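Local coordinates for protein sgbp-b (Bacteroides uniformis, PDB 7K44) that probably binds xyloglucan at the cell surface as a surface glycan-binding protein of a gut bacterium's xyloglucan utilization locus, at residues P30-P42 with T47-I59. Numbering follows the deposited sequence.
Sequences PAPYITRVATTFP and TPLRIVGGNFYEI
The ring of Tyr33 lies flat over the Gly53-Gly54 peptide, with Gly54 N 3.6 Å above the ring plane and over its centre. A chi1 of 64° sets CG between the backbone N and the carbonyl carbon and swings the ring across the neighbouring strand; a CB on Gly54 would run into CE1. At the edge of the ring, in its plane, sits ND2 of Asn55, the amide itself turned 73° from the ring. This nitrogen donates to Ala31 O (3.1 Å), reaching the oxygen from above the carbonyl plane, while Pro30 CB packs against it. With an alanine at Asn55, Ala31 O is likely to lose this donor, and a gap to open between Pro30 and the tyrosine edge. A water gives a second tie, donating to both Pro30 O and Asn55 O.

Strands 33-39 and 48-54 form an antiparallel hairpin, part of a beta sandwich at the N-terminal end of the chain, interrupted by a classic beta bulge: Thr35 N (2.6 Å) and Arg36 N (3.1 Å) both donate to Val52 O, both in the plane of the Val52 carbonyl. From the bulge itself, Arg36 runs extended beside Val52, whose CG2 lies 4.1 Å above the guanidinium plane. The other face is largely apolar: Ile34 CG1 meets Ile51 CG2 at 3.8 Å, and Val37 CG1 touches Leu49 CD2. Near the turn, chi1 of -167° turns OG1 of Thr39 away from its own N, toward the neighbouring strand, where it donates to Pro48 O (3.1 Å); the methyl CG2 of Thr47, whose side chain crosses that of Thr39 at about a right angle, touches the same hydroxyl. Thr47 OG1 is hydrogen-bonded to Glu44 N.

Strand 91-95 continues the sheet beyond 48-54. Against the apolar face packs the second sheet, which sends Leu106 and Val108 against Ile51 and Thr117 against Ile34 and Val37.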
ATOM      1  N   PRO A  30     -13.913 -24.808  26.325  1.00 48.98           N
ATOM      2  CA  PRO A  30     -13.903 -23.853  25.212  1.00 48.08           C
ATOM      3  C   PRO A  30     -14.411 -24.489  23.921  1.00 44.98           C
ATOM      4  O   PRO A  30     -14.312 -25.702  23.758  1.00 52.51           O
ATOM      5  CB  PRO A  30     -12.422 -23.484  25.079  1.00 47.81           C
ATOM      6  CG  PRO A  30     -11.841 -23.756  26.429  1.00 44.38           C
ATOM      7  CD  PRO A  30     -12.586 -24.946  26.950  1.00 44.94           C
ATOM      8  N   ALA A  31     -14.944 -23.667  23.017  1.00 46.87           N
ATOM      9  CA  ALA A  31     -15.598 -24.134  21.807  1.00 46.92           C
ATOM     10  C   ALA A  31     -14.624 -24.145  20.634  1.00 41.12           C
ATOM     11  O   ALA A  31     -13.688 -23.341  20.590  1.00 38.94           O
ATOM     12  CB  ALA A  31     -16.774 -23.214  21.464  1.00 46.57           C
ATOM     13  N   PRO A  32     -14.826 -25.031  19.660  1.00 39.28           N
ATOM     14  CA  PRO A  32     -13.897 -25.093  18.528  1.00 35.59           C
ATOM     15  C   PRO A  32     -14.029 -23.881  17.622  1.00 37.01           C
ATOM     16  O   PRO A  32     -15.079 -23.241  17.541  1.00 37.74           O
ATOM     17  CB  PRO A  32     -14.326 -26.367  17.796  1.00 34.91           C
ATOM     18  CG  PRO A  32     -15.778 -26.493  18.107  1.00 41.43           C
ATOM     19  CD  PRO A  32     -15.925 -26.001  19.523  1.00 41.49           C
ATOM     20  N   TYR A  33     -12.933 -23.565  16.938  1.00 34.08           N
ATOM     21  CA  TYR A  33     -12.929 -22.524  15.928  1.00 33.11           C
ATOM     22  C   TYR A  33     -11.971 -22.916  14.813  1.00 34.42           C
ATOM     23  O   TYR A  33     -11.053 -23.716  15.007  1.00 32.74           O
ATOM     24  CB  TYR A  33     -12.570 -21.152  16.517  1.00 33.84           C
ATOM     25  CG  TYR A  33     -11.169 -21.060  17.086  1.00 39.92           C
ATOM     26  CD1 TYR A  33     -10.891 -21.507  18.374  1.00 39.17           C
ATOM     27  CD2 TYR A  33     -10.133 -20.516  16.341  1.00 40.26           C
ATOM     28  CE1 TYR A  33      -9.616 -21.417  18.898  1.00 41.89           C
ATOM     29  CE2 TYR A  33      -8.855 -20.417  16.857  1.00 36.63           C
ATOM     30  CZ  TYR A  33      -8.602 -20.874  18.133  1.00 36.48           C
ATOM     31  OH  TYR A  33      -7.328 -20.779  18.649  1.00 45.36           O
ATOM     32  N   ILE A  34     -12.203 -22.351  13.635  1.00 33.61           N
ATOM     33  CA  ILE A  34     -11.365 -22.582  12.465  1.00 31.31           C
ATOM     34  C   ILE A  34     -10.784 -21.245  12.036  1.00 35.07           C
ATOM     35  O   ILE A  34     -11.528 -20.296  11.765  1.00 37.49           O
ATOM     36  CB  ILE A  34     -12.146 -23.237  11.314  1.00 28.30           C
ATOM     37  CG1 ILE A  34     -12.669 -24.613  11.727  1.00 30.96           C
ATOM     38  CG2 ILE A  34     -11.260 -23.352  10.085  1.00 29.35           C
ATOM     39  CD1 ILE A  34     -13.600 -25.242  10.707  1.00 29.52           C
ATOM     40  N   THR A  35      -9.457 -21.166  11.986  1.00 32.40           N
ATOM     41  CA  THR A  35      -8.762 -19.971  11.530  1.00 34.44           C
ATOM     42  C   THR A  35      -8.587 -19.987  10.020  1.00 38.93           C
ATOM     43  O   THR A  35      -8.809 -18.976   9.345  1.00 40.08           O
ATOM     44  CB  THR A  35      -7.388 -19.905  12.197  1.00 41.58           C
ATOM     45  OG1 THR A  35      -7.552 -19.858  13.619  1.00 40.90           O
ATOM     46  CG2 THR A  35      -6.616 -18.686  11.717  1.00 38.52           C
ATOM     47  N   ARG A  36      -8.187 -21.133   9.481  1.00 31.94           N
ATOM     48  CA  ARG A  36      -7.903 -21.257   8.063  1.00 33.76           C
ATOM     49  C   ARG A  36      -7.806 -22.738   7.748  1.00 28.24           C
ATOM     50  O   ARG A  36      -7.749 -23.588   8.644  1.00 28.08           O
ATOM     51  CB  ARG A  36      -6.595 -20.566   7.683  1.00 33.30           C
ATOM     52  CG  ARG A  36      -5.399 -21.093   8.454  1.00 32.37           C
ATOM     53  CD  ARG A  36      -4.102 -20.346   8.117  1.00 43.23           C
ATOM     54  NE  ARG A  36      -3.007 -20.808   8.969  1.00 36.42           N
ATOM     55  CZ  ARG A  36      -2.045 -21.639   8.576  1.00 47.68           C
ATOM     56  NH1 ARG A  36      -2.028 -22.105   7.334  1.00 47.94           N
ATOM     57  NH2 ARG A  36      -1.098 -22.012   9.430  1.00 49.29           N
ATOM     58  N   VAL A  37      -7.775 -23.031   6.455  1.00 28.51           N
ATOM     59  CA  VAL A  37      -7.561 -24.376   5.949  1.00 27.95           C
ATOM     60  C   VAL A  37      -6.412 -24.314   4.958  1.00 29.02           C
ATOM     61  O   VAL A  37      -6.437 -23.507   4.022  1.00 31.58           O
ATOM     62  CB  VAL A  37      -8.828 -24.930   5.276  1.00 28.89           C
ATOM     63  CG1 VAL A  37      -8.544 -26.300   4.686  1.00 28.94           C
ATOM     64  CG2 VAL A  37      -9.947 -25.008   6.290  1.00 29.38           C
ATOM     65  N   ALA A  38      -5.397 -25.139   5.185  1.00 26.19           N
ATOM     66  CA  ALA A  38      -4.249 -25.227   4.300  1.00 29.18           C
ATOM     67  C   ALA A  38      -4.496 -26.338   3.292  1.00 26.71           C
ATOM     68  O   ALA A  38      -4.863 -27.456   3.671  1.00 25.80           O
ATOM     69  CB  ALA A  38      -2.989 -25.540   5.106  1.00 29.47           C
ATOM     70  N   THR A  39      -4.305 -26.024   2.014  1.00 26.90           N
ATOM     71  CA  THR A  39      -4.449 -27.010   0.953  1.00 27.96           C
ATOM     72  C   THR A  39      -3.889 -26.440  -0.338  1.00 35.36           C
ATOM     73  O   THR A  39      -3.719 -25.224  -0.481  1.00 40.01           O
ATOM     74  CB  THR A  39      -5.914 -27.411   0.744  1.00 32.50           C
ATOM     75  OG1 THR A  39      -5.964 -28.582  -0.078  1.00 29.28           O
ATOM     76  CG2 THR A  39      -6.700 -26.286   0.073  1.00 31.44           C
ATOM     77  N   THR A  40      -3.611 -27.338  -1.278  1.00 36.22           N
ATOM     78  CA  THR A  40      -3.195 -26.967  -2.622  1.00 38.95           C
ATOM     79  C   THR A  40      -4.383 -27.088  -3.565  1.00 42.16           C
ATOM     80  O   THR A  40      -5.217 -27.988  -3.421  1.00 35.92           O
ATOM     81  CB  THR A  40      -2.049 -27.859  -3.110  1.00 44.34           C
ATOM     82  OG1 THR A  40      -2.392 -29.237  -2.932  1.00 43.28           O
ATOM     83  CG2 THR A  40      -0.776 -27.567  -2.329  1.00 50.08           C
ATOM     84  N   PHE A  41      -4.462 -26.181  -4.512  1.00 36.64           N
ATOM     85  CA  PHE A  41      -5.577 -26.114  -5.439  1.00 34.97           C
ATOM     86  C   PHE A  41      -5.174 -26.649  -6.809  1.00 45.55           C
ATOM     87  O   PHE A  41      -4.001 -26.580  -7.193  1.00 41.54           O
ATOM     88  CB  PHE A  41      -6.071 -24.669  -5.588  1.00 35.09           C
ATOM     89  CG  PHE A  41      -6.734 -24.131  -4.354  1.00 36.35           C
ATOM     90  CD1 PHE A  41      -8.041 -24.472  -4.051  1.00 33.55           C
ATOM     91  CD2 PHE A  41      -6.047 -23.288  -3.491  1.00 39.63           C
ATOM     92  CE1 PHE A  41      -8.657 -23.992  -2.912  1.00 30.08           C
ATOM     93  CE2 PHE A  41      -6.657 -22.797  -2.346  1.00 39.26           C
ATOM     94  CZ  PHE A  41      -7.960 -23.149  -2.054  1.00 38.80           C
ATOM     95  N   PRO A  42      -6.121 -27.226  -7.564  1.00 39.40           N
ATOM     96  CA  PRO A  42      -7.499 -27.471  -7.122  1.00 36.64           C
ATOM     97  C   PRO A  42      -7.536 -28.659  -6.179  1.00 28.08           C
ATOM     98  O   PRO A  42      -6.636 -29.493  -6.215  1.00 33.75           O
ATOM     99  CB  PRO A  42      -8.221 -27.805  -8.422  1.00 37.66           C
ATOM    100  CG  PRO A  42      -7.169 -28.437  -9.264  1.00 39.23           C
ATOM    101  CD  PRO A  42      -5.901 -27.682  -8.948  1.00 41.33           C
ATOM    102  N   THR A  47      -6.417 -35.035  -2.225  1.00 25.77           N
ATOM    103  CA  THR A  47      -5.598 -33.871  -1.895  1.00 26.47           C
ATOM    104  C   THR A  47      -5.559 -33.670  -0.383  1.00 25.84           C
ATOM    105  O   THR A  47      -6.611 -33.616   0.257  1.00 24.28           O
ATOM    106  CB  THR A  47      -6.168 -32.615  -2.551  1.00 24.81           C
ATOM    107  OG1 THR A  47      -6.078 -32.749  -3.972  1.00 29.57           O
ATOM    108  CG2 THR A  47      -5.371 -31.390  -2.112  1.00 26.30           C
ATOM    109  N   PRO A  48      -4.381 -33.516   0.217  1.00 24.80           N
ATOM    110  CA  PRO A  48      -4.331 -33.284   1.663  1.00 25.61           C
ATOM    111  C   PRO A  48      -4.831 -31.895   2.020  1.00 25.07           C
ATOM    112  O   PRO A  48      -4.540 -30.911   1.334  1.00 28.48           O
ATOM    113  CB  PRO A  48      -2.836 -33.423   1.993  1.00 26.13           C
ATOM    114  CG  PRO A  48      -2.236 -34.114   0.823  1.00 33.20           C
ATOM    115  CD  PRO A  48      -3.045 -33.718  -0.363  1.00 26.90           C
ATOM    116  N   LEU A  49      -5.596 -31.825   3.109  1.00 20.53           N
ATOM    117  CA  LEU A  49      -6.011 -30.559   3.694  1.00 25.73           C
ATOM    118  C   LEU A  49      -5.639 -30.563   5.169  1.00 23.98           C
ATOM    119  O   LEU A  49      -5.571 -31.622   5.803  1.00 25.01           O
ATOM    120  CB  LEU A  49      -7.539 -30.334   3.584  1.00 27.39           C
ATOM    121  CG  LEU A  49      -8.160 -30.169   2.197  1.00 28.04           C
ATOM    122  CD1 LEU A  49      -8.642 -31.505   1.668  1.00 27.94           C
ATOM    123  CD2 LEU A  49      -9.326 -29.188   2.242  1.00 31.10           C
ATOM    124  N   ARG A  50      -5.422 -29.370   5.723  1.00 22.04           N
ATOM    125  CA  ARG A  50      -5.233 -29.231   7.160  1.00 21.14           C
ATOM    126  C   ARG A  50      -6.129 -28.115   7.674  1.00 23.16           C
ATOM    127  O   ARG A  50      -5.975 -26.959   7.269  1.00 26.70           O
ATOM    128  CB  ARG A  50      -3.767 -28.946   7.502  1.00 24.74           C
ATOM    129  CG  ARG A  50      -3.472 -29.100   8.989  1.00 27.72           C
ATOM    130  CD  ARG A  50      -2.042 -28.667   9.332  1.00 32.44           C
ATOM    131  NE  ARG A  50      -1.037 -29.556   8.759  1.00 28.69           N
ATOM    132  CZ  ARG A  50       0.273 -29.394   8.932  1.00 32.15           C
ATOM    133  NH1 ARG A  50       0.726 -28.382   9.659  1.00 31.72           N
ATOM    134  NH2 ARG A  50       1.127 -30.238   8.374  1.00 32.91           N
ATOM    135  N   ILE A  51      -7.042 -28.458   8.577  1.00 23.72           N
ATOM    136  CA  ILE A  51      -7.839 -27.450   9.266  1.00 24.60           C
ATOM    137  C   ILE A  51      -7.023 -26.887  10.421  1.00 26.79           C
ATOM    138  O   ILE A  51      -6.551 -27.639  11.282  1.00 29.50           O
ATOM    139  CB  ILE A  51      -9.152 -28.054   9.777  1.00 26.29           C
ATOM    140  CG1 ILE A  51      -9.938 -28.680   8.630  1.00 25.38           C
ATOM    141  CG2 ILE A  51      -9.973 -26.982  10.493  1.00 27.51           C
ATOM    142  CD1 ILE A  51     -11.174 -29.455   9.108  1.00 24.03           C
ATOM    143  N   VAL A  52      -6.876 -25.566  10.454  1.00 26.45           N
ATOM    144  CA  VAL A  52      -6.094 -24.870  11.474  1.00 29.22           C
ATOM    145  C   VAL A  52      -7.041 -24.022  12.310  1.00 29.75           C
ATOM    146  O   VAL A  52      -7.751 -23.161  11.779  1.00 33.37           O
ATOM    147  CB  VAL A  52      -4.997 -24.003  10.842  1.00 29.17           C
ATOM    148  CG1 VAL A  52      -4.242 -23.242  11.923  1.00 33.72           C
ATOM    149  CG2 VAL A  52      -4.060 -24.876  10.037  1.00 28.88           C
ATOM    150  N   GLY A  53      -7.041 -24.252  13.617  1.00 30.66           N
ATOM    151  CA  GLY A  53      -7.923 -23.507  14.492  1.00 39.03           C
ATOM    152  C   GLY A  53      -7.578 -23.695  15.952  1.00 38.71           C
ATOM    153  O   GLY A  53      -6.474 -23.342  16.380  1.00 37.67           O
ATOM    154  N   GLY A  54      -8.507 -24.247  16.719  1.00 33.97           N
ATOM    155  CA  GLY A  54      -8.247 -24.524  18.116  1.00 35.99           C
ATOM    156  C   GLY A  54      -9.424 -25.226  18.758  1.00 40.56           C
ATOM    157  O   GLY A  54     -10.546 -25.215  18.238  1.00 35.38           O
ATOM    158  N   ASN A  55      -9.133 -25.855  19.898  1.00 38.87           N
ATOM    159  CA  ASN A  55     -10.141 -26.481  20.751  1.00 41.23           C
ATOM    160  C   ASN A  55     -10.858 -27.630  20.051  1.00 40.07           C
ATOM    161  O   ASN A  55     -12.058 -27.837  20.237  1.00 38.87           O
ATOM    162  CB  ASN A  55     -11.136 -25.461  21.306  1.00 39.99           C
ATOM    163  CG  ASN A  55     -10.459 -24.365  22.090  1.00 41.91           C
ATOM    164  OD1 ASN A  55      -9.523 -24.621  22.851  1.00 49.58           O
ATOM    165  ND2 ASN A  55     -10.921 -23.135  21.909  1.00 42.20           N
ATOM    166  N   PHE A  56     -10.122 -28.400  19.254  1.00 36.21           N
ATOM    167  CA  PHE A  56     -10.734 -29.545  18.591  1.00 33.17           C
ATOM    168  C   PHE A  56     -10.803 -30.753  19.518  1.00 37.81           C
ATOM    169  O   PHE A  56     -10.335 -31.840  19.164  1.00 37.43           O
ATOM    170  CB  PHE A  56     -10.002 -29.893  17.291  1.00 35.06           C
ATOM    171  CG  PHE A  56      -9.978 -28.773  16.283  1.00 29.96           C
ATOM    172  CD1 PHE A  56     -11.114 -28.014  16.045  1.00 35.08           C
ATOM    173  CD2 PHE A  56      -8.829 -28.487  15.566  1.00 29.67           C
ATOM    174  CE1 PHE A  56     -11.097 -26.991  15.120  1.00 33.12           C
ATOM    175  CE2 PHE A  56      -8.799 -27.463  14.637  1.00 29.00           C
ATOM    176  CZ  PHE A  56      -9.943 -26.706  14.412  1.00 31.31           C
ATOM    177  N   TYR A  57     -11.407 -30.575  20.694  1.00 42.53           N
ATOM    178  CA  TYR A  57     -11.603 -31.662  21.646  1.00 43.20           C
ATOM    179  C   TYR A  57     -12.896 -32.397  21.343  1.00 40.96           C
ATOM    180  O   TYR A  57     -13.898 -31.781  20.967  1.00 45.38           O
ATOM    181  CB  TYR A  57     -11.685 -31.114  23.070  1.00 43.90           C
ATOM    182  CG  TYR A  57     -10.470 -30.338  23.451  1.00 38.46           C
ATOM    183  CD1 TYR A  57      -9.289 -30.992  23.761  1.00 44.27           C
ATOM    184  CD2 TYR A  57     -10.483 -28.951  23.470  1.00 40.72           C
ATOM    185  CE1 TYR A  57      -8.162 -30.291  24.097  1.00 45.49           C
ATOM    186  CE2 TYR A  57      -9.354 -28.237  23.804  1.00 47.41           C
ATOM    187  CZ  TYR A  57      -8.197 -28.915  24.114  1.00 44.92           C
ATOM    188  OH  TYR A  57      -7.067 -28.214  24.447  1.00 61.76           O
ATOM    189  N   GLU A  58     -12.869 -33.713  21.525  1.00 43.57           N
ATOM    190  CA  GLU A  58     -14.057 -34.552  21.390  1.00 43.14           C
ATOM    191  C   GLU A  58     -14.728 -34.348  20.033  1.00 49.36           C
ATOM    192  O   GLU A  58     -15.946 -34.178  19.931  1.00 48.01           O
ATOM    193  CB  GLU A  58     -15.035 -34.329  22.546  1.00 46.12           C
ATOM    194  N   ILE A  59     -13.904 -34.336  18.982  1.00 46.27           N
ATOM    195  CA  ILE A  59     -14.430 -34.294  17.625  1.00 44.41           C
ATOM    196  C   ILE A  59     -15.374 -35.462  17.426  1.00 39.84           C
ATOM    197  O   ILE A  59     -15.029 -36.621  17.691  1.00 43.08           O
ATOM    198  CB  ILE A  59     -13.293 -34.366  16.596  1.00 39.29           C
ATOM    199  CG1 ILE A  59     -12.364 -33.165  16.714  1.00 41.80           C
ATOM    200  CG2 ILE A  59     -13.869 -34.482  15.179  1.00 39.93           C
ATOM    201  CD1 ILE A  59     -11.126 -33.310  15.861  1.00 41.81           C
TER
HETATM  202  O   HOH W   1     -14.337 -28.277  21.900  1.00 44.07           O
HETATM  203  O   HOH W   2      -2.485 -30.183  -0.170  1.00 31.80           O
HETATM  204  O   HOH W   3      -3.780 -30.789  -5.294  1.00 49.00           O